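Metal-dependent hydrolase (Lactobacillus plantarum, PDB 2F6K) probably catalyses a metal-dependent decarboxylation of the aminocarboxymuconate semialdehyde type, as a manganese-binding member of the amidohydrolase family. Local coordinates at residues 187-192 and 223-228; 143-148 and 197-202; 179-184 and 207-212; 97-102 and 121-126; 51-56 and 117-122. All coordinates share one frame; numbering follows the deposited sequence.

Contacts 1, 3, 4 and 5 are buried, contact 1 far out at the helix ends and contact 5 inside the barrel, where the side chain of Ser55 is about 6 Å from the manganese. Contact 2 is only partly buried, at the end of a helix where strand 200-203 begins. Contacts 1 and 3 join the same helices, 171-189 and 210-225, at places whose centres are about 15 Å apart, and both reach a second subunit. Contacts 4 and 5 share Val121 and Thr122 of strand 120-124, one using its outward side, the other its inward side. Chemistry follows place: aliphatic packing and one backbone-bridging water in 4, ring faces in 1 and 3, a carboxylate grip in 2, waters between hydroxyls and a carbonyl in 5.

Contact 1. Residues 187-192 and 223-228; sequences MLKYHF and KVYQVD
The ring of Tyr225 lies flat against the backbone of Lys189, with one face over the last turn of helix 171-189. Lys189 CA sits 3.5 Å from the centroid of that ring and only 3° off its normal, a CH-pi contact aimed at the middle of the face. The lysine side chain then runs out past the phenol end: CB is 3.5 Å from Tyr225 CZ, and CG passes near CE1 and OH. With CG anti to the backbone N (chi1 177°), the chain starts out beside the ring, and its ammonium ends at Ile167 O of a second subunit, to which NZ is hydrogen-bonded. A water in the plane of the ring, 2.7 Å from Tyr225 OH, is also weakly bonded to that NZ. Leu188 approaches the ring obliquely through CB and sends CD2 to Val227 CG1, 4.0 Å away.

Both helices of this pair, outer helices of the TIM barrel, end here. Helix 171-189 closes in a Schellman motif with His191, at positive phi, as its C-prime residue; Phe192 N bonds to Met187 O and His191 N to Leu188 O. That turn carries the imidazole across to the end of helix 210-225, where Tyr225 O lies at the ring edge, near its plane, 3.0 Å from His191 NE2. Val227 CG2 meets His191 CD2 obliquely, while Val232 of helix 229-235 packs on both Leu188 and Val227.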
# COMPACT_ATOMS: atom_id res chain seq x y z
N MSE A 187 -5.27 6.12 19.33
CA MSE A 187 -6.19 6.45 20.39
C MSE A 187 -5.67 7.64 21.20
O MSE A 187 -6.44 8.44 21.72
CB MSE A 187 -6.40 5.22 21.26
CG MSE A 187 -7.08 4.09 20.51
SE MSE A 187 -7.19 2.44 21.50
CE MSE A 187 -8.81 2.74 22.53
N LEU A 188 -4.36 7.77 21.29
CA LEU A 188 -3.79 8.90 22.00
C LEU A 188 -4.12 10.15 21.19
O LEU A 188 -4.66 11.12 21.71
CB LEU A 188 -2.27 8.76 22.12
CG LEU A 188 -1.74 7.65 23.02
CD1 LEU A 188 -0.21 7.67 23.02
CD2 LEU A 188 -2.30 7.83 24.43
N LYS A 189 -3.80 10.09 19.91
CA LYS A 189 -4.03 11.19 18.98
C LYS A 189 -5.46 11.74 19.06
O LYS A 189 -5.67 12.96 19.03
CB LYS A 189 -3.72 10.73 17.56
CG LYS A 189 -4.01 11.77 16.47
CD LYS A 189 -3.78 11.17 15.08
CE LYS A 189 -4.28 12.10 13.97
NZ LYS A 189 -3.54 13.38 13.97
N TYR A 190 -6.44 10.86 19.16
CA TYR A 190 -7.83 11.29 19.21
C TYR A 190 -8.40 11.52 20.62
O TYR A 190 -9.61 11.63 20.78
CB TYR A 190 -8.70 10.30 18.44
CG TYR A 190 -8.48 10.40 16.94
CD1 TYR A 190 -8.75 11.59 16.26
CD2 TYR A 190 -7.98 9.31 16.21
CE1 TYR A 190 -8.52 11.70 14.89
CE2 TYR A 190 -7.75 9.42 14.83
CZ TYR A 190 -8.02 10.62 14.18
OH TYR A 190 -7.77 10.75 12.83
N HIS A 191 -7.52 11.58 21.61
CA HIS A 191 -7.91 11.82 22.99
C HIS A 191 -8.98 10.85 23.49
O HIS A 191 -9.87 11.23 24.25
CB HIS A 191 -8.41 13.26 23.14
CG HIS A 191 -7.52 14.27 22.49
ND1 HIS A 191 -7.69 14.69 21.19
CD2 HIS A 191 -6.41 14.91 22.94
CE1 HIS A 191 -6.73 15.54 20.87
NE2 HIS A 191 -5.94 15.69 21.92
N PHE A 192 -8.87 9.60 23.06
CA PHE A 192 -9.83 8.59 23.44
C PHE A 192 -10.02 8.43 24.95
O PHE A 192 -11.15 8.47 25.45
CB PHE A 192 -9.44 7.25 22.80
CG PHE A 192 -10.45 6.16 23.00
CD1 PHE A 192 -10.55 5.49 24.22
CD2 PHE A 192 -11.32 5.81 21.98
CE1 PHE A 192 -11.50 4.49 24.42
CE2 PHE A 192 -12.29 4.81 22.17
CZ PHE A 192 -12.37 4.15 23.39
N LYS A 223 3.30 17.33 23.94
CA LYS A 223 3.25 18.59 23.20
C LYS A 223 2.14 18.68 22.15
O LYS A 223 1.38 19.64 22.12
CB LYS A 223 4.62 18.84 22.56
CG LYS A 223 4.64 19.79 21.38
CD LYS A 223 4.89 21.23 21.78
CE LYS A 223 5.26 22.05 20.55
NZ LYS A 223 5.66 23.45 20.87
N VAL A 224 2.03 17.67 21.29
CA VAL A 224 1.04 17.70 20.22
C VAL A 224 -0.33 17.11 20.54
O VAL A 224 -1.34 17.59 20.04
CB VAL A 224 1.59 17.01 18.96
CG1 VAL A 224 0.60 17.12 17.82
CG2 VAL A 224 2.93 17.64 18.57
N TYR A 225 -0.38 16.07 21.37
CA TYR A 225 -1.67 15.47 21.72
C TYR A 225 -2.19 15.95 23.06
O TYR A 225 -3.32 15.67 23.43
CB TYR A 225 -1.56 13.94 21.76
CG TYR A 225 -1.17 13.30 20.45
CD1 TYR A 225 -1.39 13.95 19.23
CD2 TYR A 225 -0.63 12.01 20.43
CE1 TYR A 225 -1.08 13.32 18.03
CE2 TYR A 225 -0.32 11.38 19.23
CZ TYR A 225 -0.55 12.04 18.04
OH TYR A 225 -0.26 11.41 16.86
N GLN A 226 -1.35 16.68 23.79
CA GLN A 226 -1.73 17.18 25.11
C GLN A 226 -2.11 16.01 26.01
O GLN A 226 -3.02 16.10 26.84
CB GLN A 226 -2.91 18.15 24.98
CG GLN A 226 -2.59 19.42 24.20
CD GLN A 226 -1.45 20.26 24.81
OE1 GLN A 226 -0.87 19.90 25.84
NE2 GLN A 226 -1.14 21.38 24.17
N VAL A 227 -1.39 14.90 25.83
CA VAL A 227 -1.62 13.68 26.61
C VAL A 227 -0.34 13.18 27.29
O VAL A 227 0.75 13.25 26.73
CB VAL A 227 -2.20 12.56 25.70
CG1 VAL A 227 -2.41 11.28 26.49
CG2 VAL A 227 -3.51 13.00 25.10
N ASP A 228 -0.48 12.68 28.52
CA ASP A 228 0.66 12.14 29.25
C ASP A 228 0.57 10.63 29.08
O ASP A 228 -0.24 9.97 29.73
CB ASP A 228 0.57 12.52 30.73
CG ASP A 228 1.81 12.11 31.51
OD1 ASP A 228 2.26 10.95 31.36
OD2 ASP A 228 2.32 12.95 32.29
O HOH W 1 -0.18 12.90 14.57

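Contact 2. Residues 143-148 and 197-202; sequences ELDARQ and PNIKVI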
# COMPACT_ATOMS: atom_id res chain seq x y z
N GLU A 143 -21.72 5.21 23.46
CA GLU A 143 -22.57 4.16 24.01
C GLU A 143 -21.79 3.27 24.97
O GLU A 143 -22.35 2.74 25.93
CB GLU A 143 -23.15 3.31 22.89
CG GLU A 143 -24.25 3.98 22.07
CD GLU A 143 -25.44 4.43 22.91
OE1 GLU A 143 -25.69 3.82 23.97
OE2 GLU A 143 -26.13 5.38 22.50
N LEU A 144 -20.50 3.10 24.70
CA LEU A 144 -19.65 2.26 25.53
C LEU A 144 -19.23 2.98 26.80
O LEU A 144 -19.17 2.37 27.87
CB LEU A 144 -18.40 1.82 24.75
CG LEU A 144 -18.61 0.68 23.73
CD1 LEU A 144 -17.42 0.59 22.78
CD2 LEU A 144 -18.79 -0.62 24.48
N ASP A 145 -18.95 4.27 26.69
CA ASP A 145 -18.54 5.04 27.85
C ASP A 145 -19.70 5.21 28.83
O ASP A 145 -19.52 5.22 30.04
CB ASP A 145 -18.01 6.41 27.44
CG ASP A 145 -17.30 7.13 28.58
OD1 ASP A 145 -16.20 6.70 28.97
OD2 ASP A 145 -17.86 8.11 29.10
N ALA A 146 -20.91 5.33 28.29
CA ALA A 146 -22.08 5.51 29.13
C ALA A 146 -22.32 4.27 30.00
O ALA A 146 -22.98 4.35 31.04
CB ALA A 146 -23.31 5.80 28.27
N ARG A 147 -21.79 3.14 29.57
CA ARG A 147 -21.96 1.90 30.33
C ARG A 147 -20.69 1.47 31.04
O ARG A 147 -20.64 0.38 31.62
CB ARG A 147 -22.45 0.78 29.40
CG ARG A 147 -23.77 1.10 28.72
CD ARG A 147 -24.15 0.10 27.64
NE ARG A 147 -25.53 0.31 27.19
CZ ARG A 147 -25.93 1.36 26.47
NH1 ARG A 147 -25.06 2.29 26.10
NH2 ARG A 147 -27.22 1.48 26.15
N GLN A 148 -19.66 2.31 31.00
CA GLN A 148 -18.39 1.98 31.66
C GLN A 148 -17.98 0.59 31.22
O GLN A 148 -17.53 -0.22 32.02
CB GLN A 148 -18.56 2.00 33.18
CG GLN A 148 -18.84 3.38 33.75
CD GLN A 148 -19.67 3.32 35.01
OE1 GLN A 148 -20.84 2.95 34.96
NE2 GLN A 148 -19.07 3.67 36.15
N PRO A 197 -13.20 8.32 29.52
CA PRO A 197 -12.52 7.86 30.74
C PRO A 197 -13.16 6.66 31.42
O PRO A 197 -12.49 5.92 32.13
CB PRO A 197 -12.55 9.10 31.62
CG PRO A 197 -13.89 9.68 31.29
CD PRO A 197 -13.89 9.60 29.78
N ASN A 198 -14.45 6.48 31.21
CA ASN A 198 -15.19 5.40 31.84
C ASN A 198 -15.02 4.04 31.19
O ASN A 198 -15.34 3.02 31.80
CB ASN A 198 -16.67 5.77 31.90
CG ASN A 198 -16.88 7.09 32.60
OD1 ASN A 198 -16.53 7.24 33.78
ND2 ASN A 198 -17.43 8.08 31.89
N ILE A 199 -14.52 4.02 29.96
CA ILE A 199 -14.30 2.76 29.28
C ILE A 199 -13.05 2.12 29.86
O ILE A 199 -12.08 2.82 30.15
CB ILE A 199 -14.10 2.94 27.78
CG1 ILE A 199 -15.36 3.55 27.15
CG2 ILE A 199 -13.75 1.60 27.13
CD1 ILE A 199 -15.24 3.82 25.67
N LYS A 200 -13.09 0.81 30.04
CA LYS A 200 -11.94 0.09 30.56
C LYS A 200 -11.36 -0.68 29.39
O LYS A 200 -11.88 -1.72 28.99
CB LYS A 200 -12.39 -0.87 31.66
CG LYS A 200 -13.06 -0.16 32.81
CD LYS A 200 -13.99 -1.10 33.57
CE LYS A 200 -14.61 -0.38 34.75
NZ LYS A 200 -15.15 0.95 34.34
N VAL A 201 -10.27 -0.14 28.85
CA VAL A 201 -9.60 -0.72 27.70
C VAL A 201 -8.53 -1.74 28.04
O VAL A 201 -7.56 -1.45 28.73
CB VAL A 201 -8.98 0.40 26.85
CG1 VAL A 201 -8.22 -0.17 25.66
CG2 VAL A 201 -10.06 1.35 26.40
N ILE A 202 -8.71 -2.96 27.54
CA ILE A 202 -7.73 -4.02 27.74
C ILE A 202 -6.86 -4.10 26.47
O ILE A 202 -7.37 -4.37 25.38
CB ILE A 202 -8.41 -5.39 27.92
CG1 ILE A 202 -9.32 -5.38 29.16
CG2 ILE A 202 -7.35 -6.49 28.04
CD1 ILE A 202 -10.12 -6.68 29.34
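Asn198 and Gln148 bring the two backbones to 4.7 Å between CA atoms, where helix 138-145 has ended in a Schellman motif with Gln148, at positive phi, as C-prime and the other segment is about to enter strand 200-203. Asp145 does the gripping. Its CG is anti to the backbone N (chi1 -168°), and the carboxylate takes Asn198 by two hydrogen bonds: backbone N to OD1, 2.9 Å, met on the syn side and 15° out of the carboxylate plane, and ND2 to OD2, 2.8 Å, a straighter bond at 161° but tilted further from that plane. Ile199 N adds a weak third bond to OD1. Held at both oxygens, the carboxylate is limited in its rotation. Next to it, Ile199 lays CG1 against Asp145 CA and brings CD1 to 3.9 Å from Leu144 CB. Gln148 packs its CG on Asn198 CB, and Gln148 CA makes a C-H...O contact of 3.2 Å with Asn198 O. So the TIM-barrel helix before strand 150-154 packs against the start of strand 200-203. Leu144 and Ile199 both pack on Val151 of strand 150-154, which pairs in parallel with strand 200-203; Leu144 also reaches Val109 of helix 102-114, and Ile199 reaches Phe192 of helix 192-195.

Contact 3. Residues 179-184 and 207-212; sequences DTTMTF and GAFLGI
Thr181 and Phe209 mark the closest backbone approach, 5.9 Å between CA atoms, where an inner turn of helix 171-189 faces the type II' turn Gly207-Leu210 that leads into helix 210-225. At the turn, Phe209 N gives a weak hydrogen bond of 3.3 Å to Thr181 OG1. That hydroxyl lies anti to the carbonyl carbon (chi1 -51°), and its stronger tie is to Phe177 O, one turn back in its own helix. The oxygen also presses on Phe209 CB, at 3.3 Å, and the two side chains cross at about a right angle. Ala208 CB rests 3.9 Å from Thr180 CB. Further along, Leu210 lays both methyls on one side of the Phe184 ring: CD1 stands over the centre of the face, 3.5 Å from the centroid and 12° off the normal, a CH-pi contact, while CD2 comes to 3.4 Å from Phe184 CD2. The Phe209 ring stacks on Phe209 of a second subunit, placing these neighbouring outer helices of the TIM barrel, before and after strand 200-203, at a subunit interface. On the barrel side, Ile203 of that strand packs against Thr180, Phe184 and Leu210, and Met233 of helix 229-235 touches both Phe184 and Leu210.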
# COMPACT_ATOMS: atom_id res chain seq x y z
N ASP A 179 0.32 -3.59 14.77
CA ASP A 179 -1.03 -3.05 14.72
C ASP A 179 -1.55 -2.57 16.06
O ASP A 179 -2.17 -1.50 16.14
CB ASP A 179 -2.00 -4.05 14.12
CG ASP A 179 -2.99 -3.38 13.19
OD1 ASP A 179 -2.56 -2.80 12.17
OD2 ASP A 179 -4.20 -3.43 13.48
N THR A 180 -1.31 -3.34 17.12
CA THR A 180 -1.77 -2.95 18.44
C THR A 180 -1.08 -1.64 18.81
O THR A 180 -1.71 -0.73 19.35
CB THR A 180 -1.43 -4.01 19.50
OG1 THR A 180 -2.26 -5.17 19.28
CG2 THR A 180 -1.68 -3.47 20.91
N THR A 181 0.20 -1.56 18.48
CA THR A 181 0.98 -0.38 18.80
C THR A 181 0.48 0.84 18.04
O THR A 181 0.34 1.93 18.62
CB THR A 181 2.47 -0.60 18.46
OG1 THR A 181 2.93 -1.82 19.05
CG2 THR A 181 3.30 0.56 19.03
N MSE A 182 0.22 0.68 16.75
CA MSE A 182 -0.26 1.80 15.96
C MSE A 182 -1.63 2.24 16.47
O MSE A 182 -1.90 3.44 16.56
CB MSE A 182 -0.34 1.42 14.48
CG MSE A 182 1.01 1.09 13.84
SE MSE A 182 0.93 0.96 11.89
CE MSE A 182 0.23 -0.84 11.71
N THR A 183 -2.47 1.27 16.83
CA THR A 183 -3.80 1.58 17.32
C THR A 183 -3.80 2.35 18.64
O THR A 183 -4.59 3.28 18.81
CB THR A 183 -4.65 0.31 17.47
OG1 THR A 183 -4.75 -0.35 16.20
CG2 THR A 183 -6.06 0.65 17.96
N PHE A 184 -2.94 1.96 19.58
CA PHE A 184 -2.86 2.65 20.87
C PHE A 184 -2.51 4.12 20.67
O PHE A 184 -3.11 5.01 21.28
CB PHE A 184 -1.78 2.01 21.74
CG PHE A 184 -1.59 2.70 23.06
CD1 PHE A 184 -2.52 2.56 24.08
CD2 PHE A 184 -0.46 3.47 23.29
CE1 PHE A 184 -2.33 3.17 25.32
CE2 PHE A 184 -0.25 4.09 24.54
CZ PHE A 184 -1.19 3.93 25.55
N GLY A 207 0.80 -5.23 25.98
CA GLY A 207 1.04 -3.92 25.37
C GLY A 207 1.87 -3.89 24.11
O GLY A 207 2.30 -2.82 23.68
N ALA A 208 2.08 -5.06 23.51
CA ALA A 208 2.87 -5.18 22.29
C ALA A 208 4.18 -4.40 22.44
O ALA A 208 5.01 -4.75 23.28
CB ALA A 208 2.07 -4.67 21.10
N PHE A 209 4.36 -3.35 21.65
CA PHE A 209 5.59 -2.55 21.70
C PHE A 209 5.51 -1.30 22.58
O PHE A 209 6.46 -0.51 22.62
CB PHE A 209 5.99 -2.10 20.29
CG PHE A 209 6.35 -3.23 19.36
CD1 PHE A 209 6.04 -3.16 18.01
CD2 PHE A 209 6.98 -4.38 19.85
CE1 PHE A 209 6.35 -4.21 17.15
CE2 PHE A 209 7.29 -5.43 19.00
CZ PHE A 209 6.97 -5.35 17.64
N LEU A 210 4.39 -1.11 23.27
CA LEU A 210 4.26 0.07 24.11
C LEU A 210 5.41 0.19 25.12
O LEU A 210 5.90 1.29 25.38
CB LEU A 210 2.91 0.07 24.84
CG LEU A 210 1.69 0.06 23.91
CD1 LEU A 210 0.42 0.37 24.70
CD2 LEU A 210 1.89 1.09 22.80
N GLY A 211 5.85 -0.94 25.67
CA GLY A 211 6.94 -0.94 26.63
C GLY A 211 8.17 -0.21 26.13
O GLY A 211 8.95 0.32 26.93
N ILE A 212 8.37 -0.17 24.82
CA ILE A 212 9.53 0.52 24.26
C ILE A 212 9.26 1.88 23.58
O ILE A 212 10.08 2.79 23.69
CB ILE A 212 10.27 -0.39 23.26
CG1 ILE A 212 10.92 -1.55 24.01
CG2 ILE A 212 11.30 0.42 22.46
CD1 ILE A 212 11.70 -2.51 23.11

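Contact 4. Residues 97-102 and 121-126; sequences LPIPYE and VTVPTN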
# COMPACT_ATOMS: atom_id res chain seq x y z
N LEU A 97 -18.52 -6.39 17.38
CA LEU A 97 -19.30 -5.28 16.84
C LEU A 97 -19.21 -5.24 15.32
O LEU A 97 -18.15 -5.47 14.73
CB LEU A 97 -18.80 -3.96 17.42
CG LEU A 97 -18.79 -3.82 18.95
CD1 LEU A 97 -18.29 -2.44 19.32
CD2 LEU A 97 -20.17 -4.05 19.50
N PRO A 98 -20.34 -4.92 14.66
CA PRO A 98 -20.40 -4.84 13.20
C PRO A 98 -19.66 -3.63 12.63
O PRO A 98 -20.17 -2.92 11.76
CB PRO A 98 -21.90 -4.81 12.92
CG PRO A 98 -22.41 -4.01 14.07
CD PRO A 98 -21.65 -4.61 15.25
N ILE A 99 -18.46 -3.38 13.14
CA ILE A 99 -17.64 -2.29 12.64
C ILE A 99 -17.33 -2.64 11.19
O ILE A 99 -17.20 -3.83 10.86
CB ILE A 99 -16.34 -2.18 13.46
CG1 ILE A 99 -16.67 -1.61 14.85
CG2 ILE A 99 -15.30 -1.35 12.72
CD1 ILE A 99 -15.49 -1.53 15.80
N PRO A 100 -17.16 -1.65 10.30
CA PRO A 100 -17.21 -0.18 10.41
C PRO A 100 -18.57 0.49 10.29
O PRO A 100 -18.64 1.67 9.94
CB PRO A 100 -16.32 0.25 9.26
CG PRO A 100 -16.80 -0.68 8.17
CD PRO A 100 -16.85 -2.03 8.91
N TYR A 101 -19.66 -0.22 10.55
CA TYR A 101 -20.97 0.38 10.42
C TYR A 101 -21.39 1.00 11.74
O TYR A 101 -22.03 0.36 12.57
CB TYR A 101 -21.96 -0.68 9.95
CG TYR A 101 -21.47 -1.39 8.70
CD1 TYR A 101 -21.37 -0.72 7.48
CD2 TYR A 101 -21.04 -2.72 8.75
CE1 TYR A 101 -20.85 -1.34 6.35
CE2 TYR A 101 -20.52 -3.35 7.63
CZ TYR A 101 -20.43 -2.65 6.43
OH TYR A 101 -19.91 -3.26 5.32
N GLU A 102 -21.02 2.27 11.93
CA GLU A 102 -21.29 2.99 13.17
C GLU A 102 -22.67 2.84 13.80
O GLU A 102 -22.77 2.41 14.95
CB GLU A 102 -21.01 4.48 12.99
CG GLU A 102 -21.26 5.29 14.25
CD GLU A 102 -20.98 6.77 14.08
OE1 GLU A 102 -21.54 7.37 13.15
OE2 GLU A 102 -20.19 7.32 14.89
N VAL A 121 -17.21 -5.73 25.29
CA VAL A 121 -17.03 -5.96 23.87
C VAL A 121 -15.57 -6.19 23.49
O VAL A 121 -14.65 -5.83 24.24
CB VAL A 121 -17.55 -4.78 23.02
CG1 VAL A 121 -19.02 -4.53 23.31
CG2 VAL A 121 -16.73 -3.53 23.30
N THR A 122 -15.38 -6.81 22.33
CA THR A 122 -14.04 -7.04 21.80
C THR A 122 -14.04 -6.33 20.46
O THR A 122 -15.02 -6.40 19.73
CB THR A 122 -13.73 -8.54 21.59
OG1 THR A 122 -12.46 -8.66 20.95
CG2 THR A 122 -14.77 -9.20 20.73
N VAL A 123 -12.96 -5.63 20.15
CA VAL A 123 -12.87 -4.91 18.89
C VAL A 123 -11.53 -5.12 18.19
O VAL A 123 -10.49 -5.32 18.84
CB VAL A 123 -13.12 -3.39 19.10
CG1 VAL A 123 -14.50 -3.17 19.69
CG2 VAL A 123 -12.04 -2.79 20.02
N PRO A 124 -11.53 -5.07 16.86
CA PRO A 124 -10.30 -5.25 16.10
C PRO A 124 -9.50 -3.96 16.09
O PRO A 124 -10.07 -2.87 16.00
CB PRO A 124 -10.81 -5.60 14.71
CG PRO A 124 -12.03 -4.75 14.59
CD PRO A 124 -12.69 -4.93 15.96
N THR A 125 -8.18 -4.08 16.19
CA THR A 125 -7.32 -2.90 16.17
C THR A 125 -7.68 -2.14 14.90
O THR A 125 -7.70 -0.91 14.89
CB THR A 125 -5.84 -3.29 16.14
OG1 THR A 125 -5.65 -4.35 15.20
CG2 THR A 125 -5.40 -3.74 17.53
N ASN A 126 -7.96 -2.89 13.83
CA ASN A 126 -8.37 -2.28 12.56
C ASN A 126 -9.22 -3.29 11.81
O ASN A 126 -8.94 -4.49 11.83
CB ASN A 126 -7.16 -1.89 11.71
CG ASN A 126 -6.81 -2.94 10.66
OD1 ASN A 126 -7.51 -3.09 9.66
ND2 ASN A 126 -5.73 -3.67 10.90
O HOH W 2 -15.81 -7.02 17.06
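Leu97 meets strand 120-124 with both of its methyls, one to each of two valines. Its CD1 lies 3.9 Å from Val123 CG1, the two side chains side by side and pointing the same way, while CD2 is 4.0 Å from Val121 CG1, where the side chains cross at about a right angle. In both valines CG1 is anti to the carbonyl carbon (chi1 near -60°), which puts the touching methyl on the side of Leu97. Ile99 comes in more loosely: its CD1 is 4.3 Å from Val123 CG1 and about as far from Pro124 CD.

No direct hydrogen bond joins the two segments. A water spans the backbones instead, accepting from Leu97 N at 2.8 Å and donating to Thr122 O at 2.9 Å, so it satisfies a buried N-H and a buried carbonyl just where strand 91-95 has ended and its partner runs on. The loop is shaped by an inverse gamma turn centred on Pro98 and a cis peptide before Pro100. His60 NE2 is hydrogen-bonded to Leu97 O.

This is the outward side of the TIM barrel's fourth strand, under the beta-alpha-beta crossover from strand 91-95. Helix 102-114 packs on Leu97 through Thr108 and Val109, and strand 150-154 flanks Val121 and Val123 through Val151, with Leu153 also touching Val123.

Contact 5. Residues 51-56 and 117-122; sequences YSILSL and GALGVT
Leu119 pushes its CD1 methyl against the phenol end of Tyr51, tip to tip. The methyl lies at the edge of the ring, near its plane, 3.5 Å from Tyr51 OH and 4.1 Å from CE2. The same CD1 is 3.8 Å from Ile53 CG1, and there the two side chains cross at about a right angle. One methyl serves two partners that follow each other on the same side of strand 49-55.

The two strands are the second and fourth of the eight-stranded TIM barrel, with strand 91-95 between them in the sheet, so they meet across its inside through side chains and waters. Their touching parts run 35° apart. Nearer the metal end the character turns polar. Ser55 CB and Thr122 CB are 4.1 Å apart, and a water links their hydroxyls, 2.7 Å from Ser55 OG and equally far from Thr122 OG1. A second water donates to Leu56 O at 2.6 Å and lies 2.8 Å from the same threonine oxygen. Thr122 OG1, anti to the backbone N (chi1 174°), is therefore held by two waters, with a weak further bond to Ala152 O of the next strand. Ser55 O is hydrogen-bonded to ND1 of His9, one of the manganese ligands, which makes Ser55 a second-shell residue whose carbonyl probably helps orient that imidazole.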
# COMPACT_ATOMS: atom_id res chain seq x y z
N TYR A 51 -12.66 -19.69 35.21
CA TYR A 51 -13.53 -18.85 34.39
C TYR A 51 -12.81 -18.26 33.18
O TYR A 51 -11.69 -17.75 33.30
CB TYR A 51 -14.08 -17.72 35.26
CG TYR A 51 -15.27 -17.00 34.67
CD1 TYR A 51 -16.52 -17.62 34.60
CD2 TYR A 51 -15.16 -15.68 34.21
CE1 TYR A 51 -17.62 -16.96 34.09
CE2 TYR A 51 -16.27 -15.00 33.70
CZ TYR A 51 -17.50 -15.65 33.64
OH TYR A 51 -18.60 -15.00 33.15
N SER A 52 -13.46 -18.33 32.03
CA SER A 52 -12.91 -17.80 30.79
C SER A 52 -13.84 -16.77 30.14
O SER A 52 -15.05 -17.02 30.02
CB SER A 52 -12.68 -18.93 29.77
OG SER A 52 -11.73 -19.89 30.20
N ILE A 53 -13.30 -15.62 29.74
CA ILE A 53 -14.13 -14.63 29.07
C ILE A 53 -13.88 -14.79 27.58
O ILE A 53 -12.90 -14.26 27.06
CB ILE A 53 -13.80 -13.19 29.49
CG1 ILE A 53 -14.15 -12.96 30.96
CG2 ILE A 53 -14.60 -12.21 28.62
CD1 ILE A 53 -13.24 -13.66 31.92
N LEU A 54 -14.76 -15.52 26.90
CA LEU A 54 -14.61 -15.77 25.48
C LEU A 54 -14.77 -14.54 24.58
O LEU A 54 -15.53 -13.61 24.88
CB LEU A 54 -15.60 -16.84 25.04
CG LEU A 54 -15.42 -18.21 25.71
CD1 LEU A 54 -16.63 -19.06 25.44
CD2 LEU A 54 -14.15 -18.89 25.19
N SER A 55 -14.04 -14.54 23.47
CA SER A 55 -14.10 -13.45 22.50
C SER A 55 -13.75 -13.99 21.12
O SER A 55 -13.04 -14.99 20.99
CB SER A 55 -13.12 -12.34 22.87
OG SER A 55 -11.79 -12.72 22.59
N LEU A 56 -14.25 -13.32 20.09
CA LEU A 56 -13.97 -13.72 18.72
C LEU A 56 -12.61 -13.15 18.35
O LEU A 56 -12.33 -11.97 18.59
CB LEU A 56 -15.06 -13.17 17.79
CG LEU A 56 -15.14 -13.67 16.35
CD1 LEU A 56 -15.52 -15.14 16.34
CD2 LEU A 56 -16.16 -12.86 15.59
N GLY A 117 -26.42 -10.17 28.09
CA GLY A 117 -25.44 -10.66 29.04
C GLY A 117 -23.97 -10.62 28.68
O GLY A 117 -23.19 -11.41 29.21
N ALA A 118 -23.57 -9.73 27.78
CA ALA A 118 -22.16 -9.64 27.42
C ALA A 118 -21.42 -8.95 28.57
O ALA A 118 -21.97 -8.04 29.20
CB ALA A 118 -22.00 -8.84 26.13
N LEU A 119 -20.20 -9.37 28.85
CA LEU A 119 -19.41 -8.77 29.93
C LEU A 119 -18.73 -7.52 29.40
O LEU A 119 -18.10 -6.78 30.16
CB LEU A 119 -18.35 -9.76 30.44
CG LEU A 119 -18.91 -11.08 31.01
CD1 LEU A 119 -17.78 -12.02 31.41
CD2 LEU A 119 -19.80 -10.78 32.21
N GLY A 120 -18.87 -7.31 28.10
CA GLY A 120 -18.25 -6.16 27.45
C GLY A 120 -18.10 -6.44 25.97
O GLY A 120 -18.79 -7.30 25.43
N VAL A 121 -17.21 -5.73 25.29
CA VAL A 121 -17.03 -5.96 23.87
C VAL A 121 -15.57 -6.19 23.49
O VAL A 121 -14.65 -5.83 24.24
CB VAL A 121 -17.55 -4.78 23.02
CG1 VAL A 121 -19.02 -4.53 23.31
CG2 VAL A 121 -16.73 -3.53 23.30
N THR A 122 -15.38 -6.81 22.33
CA THR A 122 -14.04 -7.04 21.80
C THR A 122 -14.04 -6.33 20.46
O THR A 122 -15.02 -6.40 19.73
CB THR A 122 -13.73 -8.54 21.59
OG1 THR A 122 -12.46 -8.66 20.95
CG2 THR A 122 -14.77 -9.20 20.73
O HOH W 3 -10.67 -10.29 22.08
O HOH W 4 -12.31 -9.43 18.25